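Local structure of initiator protein NS1 (Murine minute virus, 4R94) at residues Ser92-Cys97 and Cys128-Gly133. The protein nicks viral DNA at the replication origin through its N-terminal nuclease domain and, as an ATP-driven helicase, initiates and directs parvovirus genome replication. Numbering follows the deposited sequence.
Sequences SLVKKC and CHVLIG. With MG (magnesium ion), chain B.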
ATOM      1  N   SER A  92       6.253  -3.458   4.462  1.00 16.04           N
ATOM      2  CA  SER A  92       7.176  -4.505   4.031  1.00 16.06           C
ATOM      3  C   SER A  92       6.440  -5.686   3.395  1.00 16.27           C
ATOM      4  O   SER A  92       6.910  -6.221   2.398  1.00 17.73           O
ATOM      5  CB  SER A  92       8.080  -4.989   5.201  1.00 15.83           C
ATOM      6  OG  SER A  92       7.390  -5.776   6.165  1.00 18.90           O
ATOM      7  N   LEU A  93       5.298  -6.093   3.960  1.00 16.44           N
ATOM      8  CA  LEU A  93       4.555  -7.237   3.438  1.00 14.93           C
ATOM      9  C   LEU A  93       3.911  -6.965   2.074  1.00 16.36           C
ATOM     10  O   LEU A  93       3.919  -7.847   1.194  1.00 15.95           O
ATOM     11  CB  LEU A  93       3.473  -7.681   4.430  1.00 15.53           C
ATOM     12  CG  LEU A  93       3.979  -8.218   5.777  1.00 16.69           C
ATOM     13  CD1 LEU A  93       2.770  -8.581   6.620  1.00 20.91           C
ATOM     14  CD2 LEU A  93       4.924  -9.424   5.618  1.00 21.04           C
ATOM     15  N   VAL A  94       3.327  -5.777   1.920  1.00 16.17           N
ATOM     16  CA  VAL A  94       2.761  -5.372   0.642  1.00 15.08           C
ATOM     17  C   VAL A  94       3.829  -5.427  -0.449  1.00 17.48           C
ATOM     18  O   VAL A  94       3.626  -6.041  -1.512  1.00 17.38           O
ATOM     19  CB  VAL A  94       2.158  -3.963   0.726  1.00 16.18           C
ATOM     20  CG1 VAL A  94       1.778  -3.463  -0.672  1.00 15.27           C
ATOM     21  CG2 VAL A  94       0.914  -3.989   1.632  1.00 17.42           C
ATOM     22  N   LYS A  95       4.979  -4.819  -0.170  1.00 16.41           N
ATOM     23  CA  LYS A  95       6.047  -4.790  -1.156  1.00 18.46           C
ATOM     24  C   LYS A  95       6.599  -6.180  -1.436  1.00 18.49           C
ATOM     25  O   LYS A  95       6.895  -6.489  -2.592  1.00 19.23           O
ATOM     26  CB  LYS A  95       7.142  -3.829  -0.709  1.00 19.46           C
ATOM     27  CG  LYS A  95       6.641  -2.399  -0.803  1.00 19.10           C
ATOM     28  CD  LYS A  95       7.579  -1.382  -0.223  1.00 20.15           C
ATOM     29  CE  LYS A  95       6.970   0.010  -0.442  1.00 19.40           C
ATOM     30  NZ  LYS A  95       7.824   1.072   0.162  1.00 18.82           N
ATOM     31  N   LYS A  96       6.710  -7.021  -0.402  1.00 16.72           N
ATOM     32  CA  LYS A  96       7.116  -8.413  -0.615  1.00 19.02           C
ATOM     33  C   LYS A  96       6.181  -9.085  -1.622  1.00 20.73           C
ATOM     34  O   LYS A  96       6.640  -9.786  -2.517  1.00 19.67           O
ATOM     35  CB  LYS A  96       7.129  -9.207   0.694  1.00 20.62           C
ATOM     36  CG  LYS A  96       7.690 -10.609   0.541  1.00 24.24           C
ATOM     37  CD  LYS A  96       9.193 -10.554   0.377  1.00 29.99           C
ATOM     38  CE  LYS A  96       9.790 -11.961   0.337  1.00 34.91           C
ATOM     39  NZ  LYS A  96      11.267 -11.901   0.280  1.00 40.95           N
ATOM     40  N   CYS A  97       4.874  -8.842  -1.488  1.00 17.95           N
ATOM     41  CA  CYS A  97       3.905  -9.456  -2.391  1.00 19.06           C
ATOM     42  C   CYS A  97       4.115  -8.991  -3.826  1.00 20.97           C
ATOM     43  O   CYS A  97       4.095  -9.796  -4.763  1.00 17.97           O
ATOM     44  CB  CYS A  97       2.470  -9.133  -1.963  1.00 16.62           C
ATOM     45  SG  CYS A  97       2.010  -9.933  -0.434  1.00 19.22           S
ATOM     46  N   CYS A 128      -4.035   0.002   2.096  1.00 14.91           N
ATOM     47  CA  CYS A 128      -2.859   0.459   1.377  1.00 14.40           C
ATOM     48  C   CYS A 128      -3.117   0.454  -0.123  1.00 14.67           C
ATOM     49  O   CYS A 128      -3.363  -0.594  -0.723  1.00 16.30           O
ATOM     50  CB  CYS A 128      -1.654  -0.423   1.759  1.00 14.59           C
ATOM     51  SG  CYS A 128      -0.128   0.141   1.014  1.00 18.59           S
ATOM     52  N   HIS A 129      -3.105   1.642  -0.714  1.00 15.75           N
ATOM     53  CA  HIS A 129      -3.202   1.783  -2.153  1.00 14.29           C
ATOM     54  C   HIS A 129      -1.885   1.445  -2.829  1.00 15.75           C
ATOM     55  O   HIS A 129      -0.820   1.872  -2.388  1.00 17.93           O
ATOM     56  CB  HIS A 129      -3.593   3.205  -2.517  1.00 17.13           C
ATOM     57  CG  HIS A 129      -4.966   3.569  -2.079  1.00 17.98           C
ATOM     58  ND1 HIS A 129      -6.062   3.407  -2.894  1.00 19.48           N
ATOM     59  CD2 HIS A 129      -5.421   4.093  -0.918  1.00 19.47           C
ATOM     60  CE1 HIS A 129      -7.142   3.828  -2.258  1.00 20.22           C
ATOM     61  NE2 HIS A 129      -6.782   4.242  -1.054  1.00 20.23           N
ATOM     62  N   VAL A 130      -1.977   0.682  -3.904  1.00 14.44           N
ATOM     63  CA  VAL A 130      -0.832   0.430  -4.767  1.00 16.09           C
ATOM     64  C   VAL A 130      -1.165   0.730  -6.219  1.00 16.79           C
ATOM     65  O   VAL A 130      -2.115   0.174  -6.776  1.00 18.19           O
ATOM     66  CB  VAL A 130      -0.351  -1.026  -4.666  1.00 15.61           C
ATOM     67  CG1 VAL A 130       0.856  -1.248  -5.603  1.00 17.60           C
ATOM     68  CG2 VAL A 130      -0.031  -1.368  -3.231  1.00 17.30           C
ATOM     69  N   LEU A 131      -0.364   1.593  -6.832  1.00 16.23           N
ATOM     70  CA  LEU A 131      -0.406   1.758  -8.282  1.00 16.00           C
ATOM     71  C   LEU A 131       0.813   1.059  -8.846  1.00 18.25           C
ATOM     72  O   LEU A 131       1.917   1.274  -8.352  1.00 16.71           O
ATOM     73  CB  LEU A 131      -0.394   3.242  -8.672  1.00 16.76           C
ATOM     74  CG  LEU A 131      -1.504   4.118  -8.085  1.00 20.07           C
ATOM     75  CD1 LEU A 131      -1.372   5.550  -8.641  1.00 16.56           C
ATOM     76  CD2 LEU A 131      -2.887   3.527  -8.361  1.00 18.89           C
ATOM     77  N   ILE A 132       0.643   0.230  -9.866  1.00 18.18           N
ATOM     78  CA  ILE A 132       1.806  -0.456 -10.428  1.00 17.99           C
ATOM     79  C   ILE A 132       1.604  -0.790 -11.902  1.00 19.51           C
ATOM     80  O   ILE A 132       0.530  -1.255 -12.311  1.00 20.82           O
ATOM     81  CB  ILE A 132       2.136  -1.757  -9.630  1.00 18.85           C
ATOM     82  CG1 ILE A 132       3.406  -2.426 -10.162  1.00 17.77           C
ATOM     83  CG2 ILE A 132       0.956  -2.723  -9.642  1.00 19.58           C
ATOM     84  CD1 ILE A 132       3.973  -3.462  -9.209  1.00 19.89           C
ATOM     85  N   GLY A 133       2.642  -0.545 -12.696  1.00 19.87           N
ATOM     86  CA  GLY A 133       2.585  -0.835 -14.114  1.00 21.36           C
ATOM     87  C   GLY A 133       3.939  -0.673 -14.772  1.00 22.20           C
ATOM     88  O   GLY A 133       4.964  -0.451 -14.108  1.00 21.47           O
TER
HETATM   89 MG    MG B 301      -8.072   5.232   0.442  1.00 20.38          MG
HETATM   90  O   HOH W   1      -9.783   4.147  -0.162  1.00 22.87           O
HETATM   91  O   HOH W   2      -9.072   6.329   1.990  1.00 23.20           O
HETATM   92  O   HOH W   3      -8.671   6.574  -0.989  1.00 23.28           O
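Val94, on helix 81-104, touches Val130 and Cys128 of strand 125-134 with one methyl group each, where a helix packs on the antiparallel sheet of the parvoviral nickase domain, a fold of the HUH (Rep) endonuclease type. The closer touch is methyl to methyl: Val94 CG1 lies 3.8 Å from Val130 CG2, the two valines lying alongside each other and running in opposite senses. Val94 CG1 stands anti to its own backbone nitrogen (chi1 171°), and this rotamer turns the second branch, CG2, to the sulfur of Cys128. That side of the contact is looser, with Val94 CG2 4.3 Å from Cys128 SG. The interface is small, burying 98 Å² in all, and wholly apolar; Trp153 of helix 142-160 also packs on Val94, while Phe30 borders Val130 and Val116 and His118 border Cys128.

Between the two inward residues the strand turns His129 to the opposite face of the sheet, where the metal site meets solvent. Cys128 and His129 belong to the predicted RCR-2 motif, and the magnesium ion held by His129 is shared with Glu119 and His127. The oxygens of three waters, the nearest 2.0 Å from the magnesium, fill the remaining positions of a six-coordinate shell, and the imidazole of His129 contributes its NE2, 2.2 Å from the metal.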